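Local coordinates for protein pullulanase (Klebsiella oxytoca, PDB 2YOC) that hydrolyses the alpha-1,6-glucosidic linkages of pullulan and of branched alpha-glucans, and is a substrate of the type 2 secretion system, at residues A369-T374 with E564-I569; N375-Q380 with N474-K479; F468-V473 with V554-Y559. One frame throughout, in Å; residues are numbered along the deposited sequence.

Contact 1: residues A369-T374 with E564-I569; sequences AHSLST and EGTTRI. With SO4 (sulfate ion), chain O.
Glu564 reaches across to Thr374 and offers one carboxylate oxygen, OE1, to two donors of that residue. The backbone N of Thr374 lies 2.7 Å from Glu564 OE1, which it meets nearly along the C-O axis, with an N-H...O angle of 162°. Thr374 OG1 donates to the same oxygen at 3.0 Å, and Glu564 OE1 accepts on its anti lone pair, away from OE2. The hydroxyl is available there because Thr374 OG1 sits anti to its own carbonyl carbon and beside its own N (chi1 -55°). The Glu564 side chain, bent at chi2 (72°), crosses that of Thr374 at about a right angle. A backbone bond follows, Gly565 N to Leu372 O at 3.2 Å; at the Gly565 backbone angles a beta carbon would be jammed against the carbonyl O of Glu564 and would also run into sulfate O1. Further along, Leu372 CD1 comes 3.5 Å from Arg568 NH1, while Leu372 O lies over one face of the guanidinium. The contact thus joins strand 371-372, at the margin of an antiparallel sheet consistent with a CBM48-like (isoamylase N-terminal) domain, to the early part of helix 567-582, which lies in sequence between the second and third strands of the (beta/alpha)8 barrel. Ile569 CD1, from the same helix, approaches Ser371 OG to 3.9 Å, and Thr566 CG2 is 3.5 Å from that Ser371 OG. Ser371 OG is itself hydrogen-bonded to Gln380 OE1, and Thr566 OG1 donates to sulfate O2 at 2.9 Å. In the second shell, Lys315 forms a salt bridge with Glu564 OE2, so both oxygens of this carboxylate are engaged and its charge is probably balanced. The Arg568 guanidinium is positioned by backbone oxygens: NH1 bonds to Pro555 O and NH2 to Pro563 O.

Contact 2: residues N375-Q380 with N474-K479; sequences NSEYSQ and NEFSDK. With CA (calcium ion), chain K; SO4 (sulfate ion), chain O.
Asn375 and Glu475 exchange hydrogen bonds in a loop-to-loop contact that carries a calcium ligand. The segment 375-380 runs into strand 379-380 of the antiparallel sheet, whereas 474-479 belongs to the loop after strand 468-470 and opens with an Asx turn: Phe476 N donates to Asn474 OD1 at 2.9 Å, in the amide plane and on a lone pair. Across the contact, Glu475 N lies 3.2 Å from Asn375 OD1. The bond is straight (165°), but the donor stands well above the carbonyl plane. In return Asn375 N makes a weak bond to Glu475 OE1 at 3.0 Å. The other oxygen, Glu475 OE2, binds the calcium ion at 2.8 Å, so one carboxylate serves both metal and backbone; Asp469, Leu470 and Glu556 supply the other protein ligands. The amides of Asn375 and Asn474 stack with planes 7° apart, Asn375 ND2 lying 4.0 Å from Asn474 OD1. The far end of the Phe476 ring comes near 375-377. Its CE2 is 3.5 Å from Asn375 CB, and Glu377 OE2 approaches the ring at its edge, near the ring plane, 3.3 Å from Phe476 CE2.

Contact 3: residues F468-V473 with V554-Y559; sequences FDLATV and VPEGSY. With CA (calcium ion), chain K.
Asp469 and Glu556 turn their carboxylates nearly coplanar, 11° apart, and point one oxygen each at the same calcium ion. Asp469 OD1 binds calcium at 2.3 Å and Glu556 OE1 at 2.5 Å; the backbone oxygen of Leu470 adds a third bond at 2.4 Å, and Glu475 OE2 a fourth. Asp469 OD1 and Glu556 OE1 are 3.2 Å apart, like-charged atoms whose repulsion the shared calcium probably offsets. Asp469 OD2, not used on the metal, takes hydrogen bonds from Ser376 and His551. The bend at chi2 (57°) turns CD of Glu556 back beside Leu470 CG. Leu470 crosses the Glu556 side chain at about a right angle, its CG 3.4 Å from Glu556 OE1, and Leu470 N makes a weak bond to that oxygen at 3.1 Å. Glu556 OE2 is met by Ser558 OG on its anti lone pair, although the modelled separation is too short to be trusted in detail. Val473 CG1 rests 4.0 Å from Ser558 OG. Phe468 and Pro555 form an antiparallel non-hydrogen-bonded pair, CA to CA 4.2 Å. Strand 468-470 follows barrel strand 461-464 in the chain; on the other segment, Val554 and Pro555 pack against Arg568 and Phe572 of helix 567-582, while Leu372 of strand 371-372 touches both Asp469 and Val554.

The three contacts form one compact cluster: contact centres lie about 10 Å apart for 1 and 2, about 10 Å for 1 and 3, and about 9 Å for 2 and 3. Along the chain the segments run 369-374, 375-380, 468-473, 474-479, 554-559, 564-569, so contact 1 spans the other two, whose segments alternate. Contacts 1 and 2 share the neighbouring strands 371-372 and 379-380 and touch one sulfate; contacts 2 and 3 share one calcium ion. Helix 567-582 borders contacts 1 and 3. The calcium fastens 468-475 to Glu556, while the sheet side reaches this site by hydrogen bonds to its ligands, Asn375 to Glu475 and Ser376 to Asp469.

Contact 1: residues A369-T374 with E564-I569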
loop_
_atom_site.group_PDB
_atom_site.type_symbol
_atom_site.label_atom_id
_atom_site.label_comp_id
_atom_site.label_asym_id
_atom_site.label_seq_id
_atom_site.Cartn_x
_atom_site.Cartn_y
_atom_site.Cartn_z
ATOM N N ALA B 369 48.150 8.879 25.300
ATOM C CA ALA B 369 49.509 8.814 24.727
ATOM C C ALA B 369 49.471 9.374 23.322
ATOM O O ALA B 369 48.496 9.124 22.601
ATOM C CB ALA B 369 50.001 7.367 24.675
ATOM N N HIS B 370 50.487 10.150 22.938
ATOM C CA HIS B 370 50.551 10.727 21.587
ATOM C C HIS B 370 51.728 10.192 20.791
ATOM O O HIS B 370 51.782 10.403 19.581
ATOM C CB HIS B 370 50.495 12.271 21.598
ATOM C CG HIS B 370 49.194 12.836 22.074
ATOM N ND1 HIS B 370 47.984 12.245 21.743
ATOM C CD2 HIS B 370 48.954 13.929 22.838
ATOM C CE1 HIS B 370 47.054 12.976 22.347
ATOM N NE2 HIS B 370 47.589 14.007 23.009
ATOM N N SER B 371 52.651 9.500 21.476
ATOM C CA SER B 371 53.836 8.816 20.948
ATOM C C SER B 371 54.085 7.581 21.834
ATOM O O SER B 371 53.779 7.634 23.026
ATOM C CB SER B 371 55.058 9.736 20.976
ATOM O OG SER B 371 56.210 9.171 20.363
ATOM N N LEU B 372 54.615 6.471 21.258
ATOM C CA LEU B 372 54.896 5.217 21.988
ATOM C C LEU B 372 56.250 4.575 21.624
ATOM O O LEU B 372 56.876 4.971 20.641
ATOM C CB LEU B 372 53.795 4.179 21.711
ATOM C CG LEU B 372 52.323 4.556 21.874
ATOM C CD1 LEU B 372 51.493 3.858 20.822
ATOM C CD2 LEU B 372 51.810 4.177 23.261
ATOM N N SER B 373 56.672 3.539 22.394
ATOM C CA SER B 373 57.860 2.701 22.130
ATOM C C SER B 373 57.387 1.564 21.175
ATOM O O SER B 373 56.198 1.526 20.832
ATOM C CB SER B 373 58.362 2.089 23.432
ATOM O OG SER B 373 57.412 1.171 23.946
ATOM N N THR B 374 58.286 0.630 20.769
ATOM C CA THR B 374 57.912 -0.490 19.885
ATOM C C THR B 374 56.871 -1.380 20.577
ATOM O O THR B 374 57.014 -1.690 21.768
ATOM C CB THR B 374 59.157 -1.274 19.431
ATOM O OG1 THR B 374 60.075 -0.376 18.823
ATOM C CG2 THR B 374 58.836 -2.401 18.452
ATOM N N GLU B 564 60.139 2.550 17.133
ATOM C CA GLU B 564 60.620 2.975 18.437
ATOM C C GLU B 564 60.717 4.495 18.467
ATOM O O GLU B 564 61.630 5.079 17.869
ATOM C CB GLU B 564 61.965 2.304 18.765
ATOM C CG GLU B 564 62.517 2.632 20.142
ATOM C CD GLU B 564 61.835 2.038 21.368
ATOM O OE1 GLU B 564 60.894 1.213 21.237
ATOM O OE2 GLU B 564 62.269 2.415 22.481
ATOM N N GLY B 565 59.754 5.110 19.140
ATOM C CA GLY B 565 59.740 6.546 19.310
ATOM C C GLY B 565 58.875 7.310 18.350
ATOM O O GLY B 565 57.874 6.800 17.833
ATOM N N THR B 566 59.269 8.570 18.145
ATOM C CA THR B 566 58.577 9.584 17.346
ATOM C C THR B 566 58.654 9.405 15.848
ATOM O O THR B 566 57.814 9.977 15.152
ATOM C CB THR B 566 59.014 10.985 17.763
ATOM O OG1 THR B 566 60.388 11.200 17.392
ATOM C CG2 THR B 566 58.794 11.241 19.241
ATOM N N THR B 567 59.630 8.622 15.331
ATOM C CA THR B 567 59.765 8.402 13.879
ATOM C C THR B 567 58.405 8.262 13.141
ATOM O O THR B 567 58.208 8.907 12.108
ATOM C CB THR B 567 60.807 7.316 13.579
ATOM O OG1 THR B 567 62.093 7.919 13.661
ATOM C CG2 THR B 567 60.647 6.694 12.210
ATOM N N ARG B 568 57.470 7.481 13.708
ATOM C CA ARG B 568 56.173 7.282 13.096
ATOM C C ARG B 568 55.390 8.616 12.787
ATOM O O ARG B 568 54.832 8.765 11.679
ATOM C CB ARG B 568 55.358 6.212 13.856
ATOM C CG ARG B 568 54.889 6.617 15.251
ATOM C CD ARG B 568 54.084 5.530 15.938
ATOM N NE ARG B 568 54.910 4.500 16.575
ATOM C CZ ARG B 568 54.434 3.596 17.429
ATOM N NH1 ARG B 568 53.151 3.589 17.751
ATOM N NH2 ARG B 568 55.240 2.696 17.970
ATOM N N ILE B 569 55.424 9.596 13.742
ATOM C CA ILE B 569 54.783 10.916 13.627
ATOM C C ILE B 569 55.292 11.674 12.417
ATOM O O ILE B 569 54.466 12.135 11.633
ATOM C CB ILE B 569 54.930 11.748 14.917
ATOM C CG1 ILE B 569 54.320 11.000 16.103
ATOM C CG2 ILE B 569 54.310 13.168 14.754
ATOM C CD1 ILE B 569 54.939 11.308 17.344
HETATM S S SO4 O . 63.070 9.934 19.315
HETATM O O1 SO4 O . 62.390 8.787 19.962
HETATM O O2 SO4 O . 62.305 11.167 19.586
HETATM O O3 SO4 O . 63.108 9.733 17.840
HETATM O O4 SO4 O . 64.448 10.079 19.833
#

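Contact 2: residues N375-Q380 with N474-K479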
loop_
_atom_site.group_PDB
_atom_site.type_symbol
_atom_site.label_atom_id
_atom_site.label_comp_id
_atom_site.label_asym_id
_atom_site.label_seq_id
_atom_site.Cartn_x
_atom_site.Cartn_y
_atom_site.Cartn_z
ATOM N N ASN B 375 55.816 -1.753 19.824
ATOM C CA ASN B 375 54.685 -2.583 20.256
ATOM C C ASN B 375 53.846 -1.969 21.410
ATOM O O ASN B 375 53.149 -2.683 22.157
ATOM C CB ASN B 375 55.068 -4.068 20.447
ATOM C CG ASN B 375 54.007 -5.070 20.006
ATOM O OD1 ASN B 375 53.277 -4.872 19.027
ATOM N ND2 ASN B 375 53.897 -6.176 20.725
ATOM N N SER B 376 53.908 -0.607 21.512
ATOM C CA SER B 376 53.149 0.237 22.431
ATOM C C SER B 376 53.320 -0.134 23.908
ATOM O O SER B 376 52.415 0.083 24.717
ATOM C CB SER B 376 51.680 0.258 22.004
ATOM O OG SER B 376 51.573 0.268 20.585
ATOM N N GLU B 377 54.502 -0.664 24.258
ATOM C CA GLU B 377 54.810 -1.101 25.627
ATOM C C GLU B 377 54.908 0.058 26.605
ATOM O O GLU B 377 54.551 -0.108 27.779
ATOM C CB GLU B 377 56.096 -1.927 25.685
ATOM C CG GLU B 377 56.036 -3.230 24.912
ATOM C CD GLU B 377 57.349 -3.988 24.870
ATOM O OE1 GLU B 377 58.394 -3.388 25.217
ATOM O OE2 GLU B 377 57.334 -5.177 24.476
ATOM N N TYR B 378 55.437 1.210 26.139
ATOM C CA TYR B 378 55.611 2.421 26.948
ATOM C C TYR B 378 55.107 3.635 26.187
ATOM O O TYR B 378 55.333 3.756 24.973
ATOM C CB TYR B 378 57.091 2.666 27.308
ATOM C CG TYR B 378 57.789 1.538 28.034
ATOM C CD1 TYR B 378 58.315 0.453 27.334
ATOM C CD2 TYR B 378 58.022 1.603 29.405
ATOM C CE1 TYR B 378 58.982 -0.579 27.993
ATOM C CE2 TYR B 378 58.739 0.607 30.067
ATOM C CZ TYR B 378 59.207 -0.491 29.361
ATOM O OH TYR B 378 59.881 -1.501 30.020
ATOM N N SER B 379 54.471 4.569 26.915
ATOM C CA SER B 379 54.046 5.841 26.327
ATOM C C SER B 379 55.319 6.741 26.277
ATOM O O SER B 379 56.256 6.534 27.057
ATOM C CB SER B 379 52.978 6.503 27.190
ATOM O OG SER B 379 51.860 5.677 27.446
ATOM N N GLN B 380 55.361 7.696 25.352
ATOM C CA GLN B 380 56.467 8.634 25.241
ATOM C C GLN B 380 55.968 10.072 25.405
ATOM O O GLN B 380 54.917 10.416 24.866
ATOM C CB GLN B 380 57.142 8.487 23.877
ATOM C CG GLN B 380 58.585 8.979 23.882
ATOM C CD GLN B 380 59.206 9.006 22.511
ATOM O OE1 GLN B 380 58.553 8.755 21.485
ATOM N NE2 GLN B 380 60.472 9.366 22.463
ATOM N N ASN B 474 52.545 -7.486 15.488
ATOM C CA ASN B 474 53.714 -7.342 16.335
ATOM C C ASN B 474 54.655 -6.358 15.659
ATOM O O ASN B 474 55.045 -6.566 14.499
ATOM C CB ASN B 474 54.391 -8.684 16.564
ATOM C CG ASN B 474 55.345 -8.693 17.741
ATOM O OD1 ASN B 474 56.220 -7.843 17.883
ATOM N ND2 ASN B 474 55.211 -9.675 18.605
ATOM N N GLU B 475 54.964 -5.253 16.369
ATOM C CA GLU B 475 55.821 -4.165 15.872
ATOM C C GLU B 475 57.296 -4.507 15.936
ATOM O O GLU B 475 58.118 -3.779 15.378
ATOM C CB GLU B 475 55.511 -2.814 16.552
ATOM C CG GLU B 475 54.051 -2.406 16.476
ATOM C CD GLU B 475 53.749 -0.945 16.704
ATOM O OE1 GLU B 475 54.231 -0.352 17.697
ATOM O OE2 GLU B 475 52.926 -0.418 15.930
ATOM N N PHE B 476 57.631 -5.628 16.588
ATOM C CA PHE B 476 59.000 -6.144 16.640
ATOM C C PHE B 476 59.204 -6.917 15.344
ATOM O O PHE B 476 58.446 -7.858 15.064
ATOM C CB PHE B 476 59.213 -7.046 17.871
ATOM C CG PHE B 476 59.163 -6.292 19.181
ATOM C CD1 PHE B 476 60.223 -5.484 19.578
ATOM C CD2 PHE B 476 58.051 -6.381 20.015
ATOM C CE1 PHE B 476 60.178 -4.787 20.795
ATOM C CE2 PHE B 476 58.013 -5.691 21.237
ATOM C CZ PHE B 476 59.073 -4.896 21.615
ATOM N N SER B 477 60.155 -6.462 14.514
ATOM C CA SER B 477 60.416 -7.040 13.194
ATOM C C SER B 477 60.649 -8.559 13.254
ATOM O O SER B 477 59.997 -9.335 12.545
ATOM C CB SER B 477 61.581 -6.320 12.508
ATOM O OG SER B 477 62.861 -6.707 12.996
ATOM N N ASP B 478 61.531 -8.962 14.173
ATOM C CA ASP B 478 61.952 -10.325 14.418
ATOM C C ASP B 478 60.954 -11.272 15.083
ATOM O O ASP B 478 61.274 -12.428 15.308
ATOM C CB ASP B 478 63.347 -10.301 15.019
ATOM C CG ASP B 478 64.353 -9.811 13.954
ATOM O OD1 ASP B 478 63.913 -9.251 12.905
ATOM O OD2 ASP B 478 65.557 -10.043 14.126
ATOM N N LYS B 479 59.731 -10.818 15.332
ATOM C CA LYS B 479 58.708 -11.717 15.844
ATOM C C LYS B 479 57.640 -11.882 14.736
ATOM O O LYS B 479 56.552 -12.433 14.948
ATOM C CB LYS B 479 58.115 -11.184 17.155
ATOM C CG LYS B 479 59.031 -11.279 18.384
ATOM C CD LYS B 479 58.264 -10.926 19.667
ATOM C CE LYS B 479 57.300 -11.963 20.225
ATOM N NZ LYS B 479 56.257 -11.341 21.109
HETATM CA CA CA K . 50.678 -1.257 17.299
HETATM S S SO4 O . 63.070 9.934 19.315
HETATM O O1 SO4 O . 62.390 8.787 19.962
HETATM O O2 SO4 O . 62.305 11.167 19.586
HETATM O O3 SO4 O . 63.108 9.733 17.840
HETATM O O4 SO4 O . 64.448 10.079 19.833
#

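Contact 3: residues F468-V473 with V554-Y559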
loop_
_atom_site.group_PDB
_atom_site.type_symbol
_atom_site.label_atom_id
_atom_site.label_comp_id
_atom_site.label_asym_id
_atom_site.label_seq_id
_atom_site.Cartn_x
_atom_site.Cartn_y
_atom_site.Cartn_z
ATOM N N PHE B 468 45.708 4.357 13.136
ATOM C CA PHE B 468 45.919 4.693 14.541
ATOM C C PHE B 468 46.686 3.476 15.160
ATOM O O PHE B 468 46.983 2.505 14.454
ATOM C CB PHE B 468 44.577 4.948 15.260
ATOM C CG PHE B 468 43.566 3.841 15.112
ATOM C CD1 PHE B 468 43.604 2.731 15.940
ATOM C CD2 PHE B 468 42.575 3.906 14.138
ATOM C CE1 PHE B 468 42.681 1.687 15.780
ATOM C CE2 PHE B 468 41.651 2.866 13.978
ATOM C CZ PHE B 468 41.704 1.769 14.806
ATOM N N ASP B 469 46.960 3.487 16.459
ATOM C CA ASP B 469 47.676 2.344 17.014
ATOM C C ASP B 469 46.871 1.032 17.168
ATOM O O ASP B 469 46.123 0.855 18.136
ATOM C CB ASP B 469 48.515 2.717 18.245
ATOM C CG ASP B 469 49.212 1.530 18.874
ATOM O OD1 ASP B 469 49.791 0.706 18.114
ATOM O OD2 ASP B 469 49.182 1.420 20.122
ATOM N N LEU B 470 47.050 0.107 16.192
ATOM C CA LEU B 470 46.391 -1.201 16.228
ATOM C C LEU B 470 47.171 -2.124 17.094
ATOM O O LEU B 470 48.365 -1.914 17.307
ATOM C CB LEU B 470 46.107 -1.834 14.853
ATOM C CG LEU B 470 47.059 -1.513 13.718
ATOM C CD1 LEU B 470 47.416 -2.747 12.929
ATOM C CD2 LEU B 470 46.480 -0.445 12.811
ATOM N N ALA B 471 46.487 -3.113 17.640
ATOM C CA ALA B 471 47.036 -4.097 18.552
ATOM C C ALA B 471 47.518 -5.373 17.853
ATOM O O ALA B 471 48.495 -5.983 18.291
ATOM C CB ALA B 471 45.977 -4.445 19.594
ATOM N N THR B 472 46.840 -5.747 16.758
ATOM C CA THR B 472 46.957 -6.994 15.988
ATOM C C THR B 472 48.148 -7.229 15.024
ATOM O O THR B 472 48.072 -8.123 14.165
ATOM C CB THR B 472 45.591 -7.353 15.408
ATOM O OG1 THR B 472 45.023 -6.192 14.779
ATOM C CG2 THR B 472 44.650 -7.877 16.475
ATOM N N VAL B 473 49.248 -6.485 15.180
ATOM C CA VAL B 473 50.467 -6.733 14.406
ATOM C C VAL B 473 51.637 -6.493 15.359
ATOM O O VAL B 473 51.703 -5.429 15.988
ATOM C CB VAL B 473 50.599 -5.941 13.073
ATOM C CG1 VAL B 473 52.001 -6.055 12.479
ATOM C CG2 VAL B 473 49.563 -6.382 12.050
ATOM N N VAL B 554 47.657 7.727 18.514
ATOM C CA VAL B 554 49.035 7.527 18.075
ATOM C C VAL B 554 48.955 6.798 16.743
ATOM O O VAL B 554 48.144 5.867 16.610
ATOM C CB VAL B 554 49.926 6.716 19.057
ATOM C CG1 VAL B 554 51.391 6.782 18.647
ATOM C CG2 VAL B 554 49.767 7.176 20.491
ATOM N N PRO B 555 49.807 7.135 15.757
ATOM C CA PRO B 555 49.812 6.355 14.511
ATOM C C PRO B 555 50.289 4.932 14.773
ATOM O O PRO B 555 50.997 4.696 15.759
ATOM C CB PRO B 555 50.869 7.057 13.655
ATOM C CG PRO B 555 51.038 8.400 14.262
ATOM C CD PRO B 555 50.795 8.223 15.717
ATOM N N GLU B 556 49.935 3.989 13.879
ATOM C CA GLU B 556 50.434 2.621 13.954
ATOM C C GLU B 556 51.975 2.628 13.668
ATOM O O GLU B 556 52.440 3.329 12.765
ATOM C CB GLU B 556 49.682 1.726 12.955
ATOM C CG GLU B 556 50.268 0.327 12.765
ATOM C CD GLU B 556 50.434 -0.565 13.984
ATOM O OE1 GLU B 556 49.920 -0.252 15.086
ATOM O OE2 GLU B 556 51.046 -1.637 13.802
ATOM N N GLY B 557 52.737 1.873 14.447
ATOM C CA GLY B 557 54.187 1.820 14.292
ATOM C C GLY B 557 54.713 0.862 13.248
ATOM O O GLY B 557 55.834 1.040 12.776
ATOM N N SER B 558 53.932 -0.177 12.894
ATOM C CA SER B 558 54.378 -1.173 11.911
ATOM C C SER B 558 54.399 -0.607 10.498
ATOM O O SER B 558 55.133 -1.122 9.664
ATOM C CB SER B 558 53.552 -2.450 11.983
ATOM O OG SER B 558 52.198 -2.197 11.648
ATOM N N TYR B 559 53.634 0.469 10.240
ATOM C CA TYR B 559 53.604 1.146 8.948
ATOM C C TYR B 559 54.759 2.175 8.857
ATOM O O TYR B 559 54.934 2.835 7.814
ATOM C CB TYR B 559 52.224 1.796 8.688
ATOM C CG TYR B 559 51.034 0.854 8.681
ATOM C CD1 TYR B 559 51.107 -0.393 8.066
ATOM C CD2 TYR B 559 49.810 1.246 9.206
ATOM C CE1 TYR B 559 50.008 -1.256 8.037
ATOM C CE2 TYR B 559 48.698 0.402 9.163
ATOM C CZ TYR B 559 48.806 -0.857 8.591
ATOM O OH TYR B 559 47.718 -1.693 8.546
HETATM CA CA CA K . 50.678 -1.257 17.299
#